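Local coordinates for protein N-acetylmuramoyl-l-alanine amidase (Bartonella henselae, PDB 3NE8) that probably hydrolyses the amide bond between N-acetylmuramic acid and L-alanine in peptidoglycan, as a zinc-dependent enzyme of cell-wall remodelling during bacterial division, at residues G18-R21 with L27-D30; H82-D87 with E113-V118; G192-S195 with D199-L202. One frame throughout, in Å; residues are numbered along the deposited sequence. Where two conformers were deposited one is given.

How the contacts relate
The three contacts come one after another along the chain, each closing before the next opens. Contact 1 joins the loop after strand 5-11 to the start of helix 28-45. Contact 2 sets the loop after strand 77-82 against helix 106-116. Contact 3 folds the loop after strand 186-190 onto helix 197-203. These three strands lie side by side and parallel in the mixed sheet. The centre of contact 1 lies about 11 Å from those of contacts 2 and 3, which are about 14 Å apart. Contacts 1 and 2 share the zinc ion. Leu194 of contact 3 packs beside both, so these loops and the helices beside them form the zinc site, with contact 3 at its border.

Contact 1 (G18-R21 with L27-D30); sequences GGAR and LEKD. With ZN (zinc ion), chain B.
Ala20 and Glu28 are tied together twice, and this forms the tight part of the contact. Glu28 N, in the first turn of helix 28-45, donates to Ala20 O at 2.8 Å. The carboxylate then reaches back along the loop. Glu28 OE1 accepts from Ala20 N at 2.9 Å in a nearly straight bond (173°), through the anti lone pair. An extended side chain, with CG anti to the backbone N (chi1 -179°), places it there. Glu28 OE1 also lies 3.4 Å from Gly19 CA. Gly19 has a positive phi, a backbone setting that favours glycine, and it brings its CA against this oxygen. Next to it, Lys29 N donates to Gly18 O at 3.0 Å, with the donor standing well above the carbonyl plane.

The outer side is looser. The CD2 methyl of Leu27 meets Arg21 CB at 3.9 Å, and the two side chains cross at a slant. Arg21 itself is exposed. The methylenes of Lys29 run over Gly18, with CG 3.8 Å from Gly18 CA. Its NZ goes on to Gly15 O and forms a salt bridge with Asp58.

Glu28 OE2 binds the zinc ion at 2.2 Å and also accepts from Ala83 N. With OE1 held by the loop, the carboxylate probably has little freedom to rotate. This is consistent with a zinc ligand that binds through one oxygen and is fixed by its second shell.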
loop_
_atom_site.group_PDB
_atom_site.type_symbol
_atom_site.label_atom_id
_atom_site.label_comp_id
_atom_site.label_asym_id
_atom_site.label_seq_id
_atom_site.Cartn_x
_atom_site.Cartn_y
_atom_site.Cartn_z
ATOM N N GLY A 18 -0.505 16.961 31.037
ATOM C CA GLY A 18 -0.411 18.068 30.104
ATOM C C GLY A 18 0.447 17.771 28.886
ATOM O O GLY A 18 0.394 18.497 27.892
ATOM N N GLY A 19 1.244 16.706 28.949
ATOM C CA GLY A 19 2.232 16.448 27.916
ATOM C C GLY A 19 3.341 17.488 27.920
ATOM O O GLY A 19 3.587 18.148 28.939
ATOM N N ALA A 20 4.013 17.648 26.787
ATOM C CA ALA A 20 5.119 18.599 26.673
ATOM C C ALA A 20 4.627 20.034 26.834
ATOM O O ALA A 20 3.464 20.342 26.577
ATOM C CB ALA A 20 5.812 18.427 25.339
ATOM N N ARG A 21 5.520 20.914 27.271
ATOM C CA ARG A 21 5.204 22.322 27.453
ATOM C C ARG A 21 6.184 23.168 26.646
ATOM O O ARG A 21 7.407 23.019 26.779
ATOM C CB ARG A 21 5.297 22.688 28.934
ATOM C CG ARG A 21 4.947 24.136 29.231
ATOM C CD ARG A 21 5.209 24.484 30.694
ATOM N NE ARG A 21 4.899 25.882 30.991
ATOM C CZ ARG A 21 5.742 26.895 30.810
ATOM N NH1 ARG A 21 6.960 26.676 30.326
ATOM N NH2 ARG A 21 5.366 28.133 31.113
ATOM N N LEU A 27 0.602 23.879 25.947
ATOM C CA LEU A 27 0.666 22.477 26.362
ATOM C C LEU A 27 0.304 21.522 25.240
ATOM O O LEU A 27 -0.672 21.733 24.510
ATOM C CB LEU A 27 -0.293 22.218 27.526
ATOM C CG LEU A 27 0.022 22.897 28.858
ATOM C CD1 LEU A 27 -1.045 22.546 29.884
ATOM C CD2 LEU A 27 1.390 22.456 29.340
ATOM N N GLU A 28 1.074 20.444 25.142
ATOM C CA GLU A 28 0.809 19.403 24.170
ATOM C C GLU A 28 -0.649 18.939 24.208
ATOM O O GLU A 28 -1.272 18.795 23.157
ATOM C CB GLU A 28 1.754 18.222 24.390
ATOM C CG GLU A 28 1.560 17.107 23.389
ATOM C CD GLU A 28 2.485 15.944 23.627
ATOM O OE1 GLU A 28 3.205 15.930 24.649
ATOM O OE2 GLU A 28 2.464 15.025 22.783
ATOM N N LYS A 29 -1.209 18.733 25.399
ATOM C CA LYS A 29 -2.570 18.207 25.467
ATOM C C LYS A 29 -3.575 19.132 24.793
ATOM O O LYS A 29 -4.605 18.670 24.295
ATOM C CB LYS A 29 -2.995 17.929 26.916
ATOM C CG LYS A 29 -3.176 19.162 27.794
ATOM C CD LYS A 29 -3.964 18.820 29.049
ATOM C CE LYS A 29 -4.095 20.010 29.987
ATOM N NZ LYS A 29 -4.998 19.673 31.134
ATOM N N ASP A 30 -3.297 20.430 24.794
ATOM C CA ASP A 30 -4.200 21.373 24.142
ATOM C C ASP A 30 -3.978 21.439 22.635
ATOM O O ASP A 30 -4.929 21.538 21.862
ATOM C CB ASP A 30 -4.081 22.764 24.769
ATOM C CG ASP A 30 -4.503 22.788 26.241
ATOM O OD1 ASP A 30 -5.444 22.060 26.612
ATOM O OD2 ASP A 30 -3.877 23.531 27.022
HETATM ZN ZN ZN B . 2.959 12.942 23.351
#

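Contact 2 (H82-D87 with E113-V118); sequences HADTID and ESENKV. With ZN (zinc ion), chain B.
His82, Asp84 and Glu115 meet at the zinc ion, and the metal is the main link between the two segments. His82 ND1 binds it at 2.2 Å. Asp84 grips it unevenly with both oxygens, OD1 at 2.1 Å from the zinc and OD2 at 2.6 Å. Glu115 comes from the opposite direction and binds with OE2 at 2.2 Å from the metal, while its OE1 stays at 3.5 Å.

The ligands crowd one another without hydrogen bonds. Glu115 OE2 is 3.1 Å from His82 ND1, and the carboxylate stands almost upright to the imidazole (83° between planes). Asp84 OD1 and Glu115 OE1 are 2.9 Å apart, although both are acceptors. The two carboxylate planes are turned 60° against each other.

The next shell sets these groups. The Glu115 chain leaves helix 106-116 and bends at chi2 (-60°), which swings the carboxylate to the metal. The other nitrogen of His82, NE2, is held by Ser80, and the backbone of His82 is hydrogen-bonded to Ile189 and Ile191. Asp84 N donates to Glu190 OE1, and the Asp84 side chain packs on Leu111. His13 and Glu28 complete the metal site.

The carboxylates of Asp84, Glu115 and Glu28 lie close together, and the zinc cation probably offsets their mutual repulsion. The zinc joins Glu115 to His82 and Asp84, while Asp87 with Ser110, and Ile86 packed on Ile107 and Leu111, tie the loop to the same helix. Glu115, carried by helix 106-116, occupies a coordination position on the zinc. This is consistent with a switched-off state of an amidase controlled by a conformational change.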
loop_
_atom_site.group_PDB
_atom_site.type_symbol
_atom_site.label_atom_id
_atom_site.label_comp_id
_atom_site.label_asym_id
_atom_site.label_seq_id
_atom_site.Cartn_x
_atom_site.Cartn_y
_atom_site.Cartn_z
ATOM N N HIS A 82 0.346 13.792 18.476
ATOM C CA HIS A 82 1.305 14.206 19.497
ATOM C C HIS A 82 2.122 15.417 19.089
ATOM O O HIS A 82 2.191 15.761 17.908
ATOM C CB HIS A 82 2.226 13.032 19.846
ATOM C CG HIS A 82 1.520 11.980 20.627
ATOM N ND1 HIS A 82 1.588 11.916 22.000
ATOM C CD2 HIS A 82 0.629 11.034 20.243
ATOM C CE1 HIS A 82 0.797 10.945 22.427
ATOM N NE2 HIS A 82 0.208 10.394 21.383
ATOM N N ALA A 83 2.716 16.062 20.089
ATOM C CA ALA A 83 3.665 17.148 19.882
ATOM C C ALA A 83 4.651 17.133 21.050
ATOM O O ALA A 83 4.608 17.980 21.945
ATOM C CB ALA A 83 2.948 18.482 19.780
ATOM N N ASP A 84 5.534 16.145 21.038
ATOM C CA ASP A 84 6.337 15.818 22.202
ATOM C C ASP A 84 7.641 16.580 22.312
ATOM O O ASP A 84 8.058 17.289 21.399
ATOM C CB ASP A 84 6.638 14.321 22.192
ATOM C CG ASP A 84 5.421 13.502 22.531
ATOM O OD1 ASP A 84 4.954 13.619 23.683
ATOM O OD2 ASP A 84 4.907 12.774 21.658
ATOM N N THR A 85 8.273 16.436 23.466
ATOM C CA THR A 85 9.651 16.858 23.636
ATOM C C THR A 85 10.536 15.652 23.352
ATOM O O THR A 85 10.254 14.552 23.831
ATOM C CB THR A 85 9.912 17.351 25.067
ATOM O OG1 THR A 85 9.380 18.671 25.220
ATOM C CG2 THR A 85 11.405 17.381 25.361
ATOM N N ILE A 86 11.583 15.844 22.555
ATOM C CA ILE A 86 12.539 14.765 22.303
ATOM C C ILE A 86 13.892 15.182 22.851
ATOM O O ILE A 86 14.104 16.353 23.174
ATOM C CB ILE A 86 12.627 14.339 20.812
ATOM C CG1 ILE A 86 12.693 15.551 19.885
ATOM C CG2 ILE A 86 11.446 13.449 20.436
ATOM C CD1 ILE A 86 12.835 15.174 18.420
ATOM N N ASP A 87 14.799 14.218 22.967
ATOM C CA ASP A 87 16.046 14.428 23.692
ATOM C C ASP A 87 16.937 15.484 23.038
ATOM O O ASP A 87 17.629 16.239 23.723
ATOM C CB ASP A 87 16.788 13.098 23.856
ATOM C CG ASP A 87 15.961 12.061 24.602
ATOM O OD1 ASP A 87 14.950 12.443 25.236
ATOM O OD2 ASP A 87 16.323 10.865 24.555
ATOM N N GLU A 113 9.543 5.052 25.051
ATOM C CA GLU A 113 9.699 4.772 26.474
ATOM C C GLU A 113 8.984 5.827 27.299
ATOM O O GLU A 113 8.235 5.512 28.226
ATOM C CB GLU A 113 11.179 4.743 26.864
ATOM C CG GLU A 113 11.945 3.537 26.343
ATOM C CD GLU A 113 13.445 3.650 26.576
ATOM O OE1 GLU A 113 14.158 2.643 26.375
ATOM O OE2 GLU A 113 13.912 4.745 26.960
ATOM N N SER A 114 9.214 7.088 26.954
ATOM C CA SER A 114 8.622 8.193 27.694
ATOM C C SER A 114 7.114 8.281 27.487
ATOM O O SER A 114 6.358 8.515 28.434
ATOM C CB SER A 114 9.282 9.513 27.294
ATOM O OG SER A 114 10.620 9.561 27.745
ATOM N N GLU A 115 6.670 8.106 26.247
ATOM C CA GLU A 115 5.256 8.239 25.929
ATOM C C GLU A 115 4.407 7.109 26.503
ATOM O O GLU A 115 3.218 7.295 26.780
ATOM C CB GLU A 115 5.065 8.391 24.420
ATOM C CG GLU A 115 5.539 9.745 23.940
ATOM C CD GLU A 115 4.756 10.838 24.617
ATOM O OE1 GLU A 115 5.255 11.466 25.587
ATOM O OE2 GLU A 115 3.596 11.024 24.214
ATOM N N ASN A 116 5.014 5.947 26.704
ATOM C CA ASN A 116 4.315 4.836 27.335
ATOM C C ASN A 116 4.149 5.042 28.834
ATOM O O ASN A 116 3.187 4.554 29.430
ATOM C CB ASN A 116 5.044 3.520 27.078
ATOM C CG ASN A 116 4.908 3.042 25.636
ATOM O OD1 ASN A 116 3.988 3.445 24.909
ATOM N ND2 ASN A 116 5.817 2.169 25.223
ATOM N N LYS A 117 5.063 5.780 29.444
ATOM C CA LYS A 117 5.056 5.968 30.892
ATOM C C LYS A 117 3.974 6.916 31.390
ATOM O O LYS A 117 3.707 6.979 32.585
ATOM C CB LYS A 117 6.425 6.449 31.369
ATOM C CG LYS A 117 7.503 5.385 31.263
ATOM C CD LYS A 117 8.887 5.937 31.552
ATOM C CE LYS A 117 9.954 4.887 31.280
ATOM N NZ LYS A 117 11.331 5.434 31.426
ATOM N N VAL A 118 3.345 7.660 30.484
ATOM C CA VAL A 118 2.348 8.641 30.925
ATOM C C VAL A 118 1.128 8.027 31.611
ATOM O O VAL A 118 0.445 8.713 32.383
ATOM C CB VAL A 118 1.893 9.586 29.792
ATOM C CG1 VAL A 118 3.079 10.372 29.256
ATOM C CG2 VAL A 118 1.189 8.810 28.698
HETATM ZN ZN ZN B . 2.959 12.942 23.351
#

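Contact 3 (G192-S195 with D199-L202); sequences GYLS and DEKL
Asp199 turns its CG away from its own carbonyl carbon (chi1 -84°), which carries the carboxylate from the helix back to Tyr193. There Asp199 OD2 accepts from Tyr193 N at 2.9 Å. The bond is close to straight (165°) and uses the anti lone pair. The Tyr193 side chain runs beside that of Asp199, pointing the same way. The ring and carboxylate planes are only 17° apart, with Tyr193 CD2 at 4.0 Å from Asp199 OD2. Gly192 also closes on this oxygen: its CA is 3.4 Å from Asp199 OD2.

The Asp199 carboxylate is buried and has further partners. OD2 takes a second hydrogen bond from Gly93 N, and OD1 forms a salt bridge with Arg92. These bonds grip both oxygens, and Arg92 probably offsets the charge. The Tyr193 hydroxyl is hydrogen-bonded to Thr95 and Tyr97, on strand 94-99.

The second half of the contact pairs an aliphatic touch with a water bridge. Leu194 and Glu200 cross at about a right angle, with Leu194 CD2 at 3.9 Å from Glu200 CG. One water donates to Leu194 O at 2.8 Å and to Glu200 OE1 at 2.7 Å. The Glu200 carboxylate is also held by Thr24 and by Val23 N.

The arrangement is a strand-to-helix connection of the alpha/beta amidase fold. The loop leaves parallel strand 186-190 and is pinned at once by the first residues of helix 197-203. The nearest side-chain atom of Leu194 is about 8 Å from the zinc ion, so the turn borders the metal site.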
loop_
_atom_site.group_PDB
_atom_site.type_symbol
_atom_site.label_atom_id
_atom_site.label_comp_id
_atom_site.label_asym_id
_atom_site.label_seq_id
_atom_site.Cartn_x
_atom_site.Cartn_y
_atom_site.Cartn_z
ATOM N N GLY A 192 4.750 18.135 15.329
ATOM C CA GLY A 192 6.024 18.824 15.477
ATOM C C GLY A 192 6.523 18.539 16.882
ATOM O O GLY A 192 5.822 17.890 17.655
ATOM N N TYR A 193 7.711 19.028 17.228
ATOM C CA TYR A 193 8.259 18.775 18.555
ATOM C C TYR A 193 8.299 20.047 19.384
ATOM O O TYR A 193 8.958 21.015 19.018
ATOM C CB TYR A 193 9.653 18.142 18.456
ATOM C CG TYR A 193 9.590 16.790 17.785
ATOM C CD1 TYR A 193 9.302 15.643 18.514
ATOM C CD2 TYR A 193 9.761 16.669 16.411
ATOM C CE1 TYR A 193 9.207 14.398 17.894
ATOM C CE2 TYR A 193 9.672 15.426 15.782
ATOM C CZ TYR A 193 9.397 14.298 16.530
ATOM O OH TYR A 193 9.307 13.063 15.925
ATOM N N LEU A 194 7.602 20.045 20.512
ATOM C CA LEU A 194 7.594 21.222 21.371
ATOM C C LEU A 194 8.955 21.516 22.009
ATOM O O LEU A 194 9.145 22.578 22.601
ATOM C CB LEU A 194 6.497 21.108 22.429
ATOM C CG LEU A 194 5.114 21.508 21.909
ATOM C CD1 LEU A 194 4.019 21.190 22.911
ATOM C CD2 LEU A 194 5.081 22.990 21.560
ATOM N N SER A 195 9.903 20.589 21.880
ATOM C CA SER A 195 11.275 20.810 22.332
ATOM C C SER A 195 12.049 21.721 21.384
ATOM O O SER A 195 13.130 22.197 21.725
ATOM C CB SER A 195 12.012 19.478 22.506
ATOM O OG SER A 195 11.672 18.562 21.475
ATOM N N ASP A 199 9.440 24.645 15.671
ATOM C CA ASP A 199 8.217 23.847 15.644
ATOM C C ASP A 199 7.146 24.450 16.551
ATOM O O ASP A 199 5.967 24.443 16.203
ATOM C CB ASP A 199 8.481 22.386 16.030
ATOM C CG ASP A 199 8.963 21.546 14.858
ATOM O OD1 ASP A 199 9.310 22.117 13.796
ATOM O OD2 ASP A 199 9.009 20.309 14.998
ATOM N N GLU A 200 7.537 24.955 17.718
ATOM C CA GLU A 200 6.564 25.571 18.608
ATOM C C GLU A 200 5.822 26.706 17.899
ATOM O O GLU A 200 4.609 26.853 18.060
ATOM C CB GLU A 200 7.219 26.057 19.902
ATOM C CG GLU A 200 6.207 26.652 20.877
ATOM C CD GLU A 200 6.801 26.997 22.218
ATOM O OE1 GLU A 200 7.951 26.610 22.494
ATOM O OE2 GLU A 200 6.104 27.663 23.013
ATOM N N LYS A 201 6.537 27.499 17.102
ATOM C CA LYS A 201 5.901 28.598 16.367
ATOM C C LYS A 201 4.900 28.106 15.321
ATOM O O LYS A 201 3.855 28.727 15.122
ATOM C CB LYS A 201 6.943 29.516 15.721
ATOM C CG LYS A 201 7.656 30.422 16.706
ATOM C CD LYS A 201 8.645 31.341 16.000
ATOM C CE LYS A 201 9.249 32.343 16.970
ATOM N NZ LYS A 201 10.169 33.307 16.296
ATOM N N LEU A 202 5.205 26.995 14.658
ATOM C CA LEU A 202 4.249 26.385 13.738
ATOM C C LEU A 202 3.055 25.828 14.492
ATOM O O LEU A 202 1.901 26.031 14.104
ATOM C CB LEU A 202 4.908 25.247 12.960
ATOM C CG LEU A 202 6.087 25.637 12.071
ATOM C CD1 LEU A 202 6.719 24.408 11.449
ATOM C CD2 LEU A 202 5.644 26.618 10.988
HETATM O O HOH W 1 10.179 25.164 22.172
#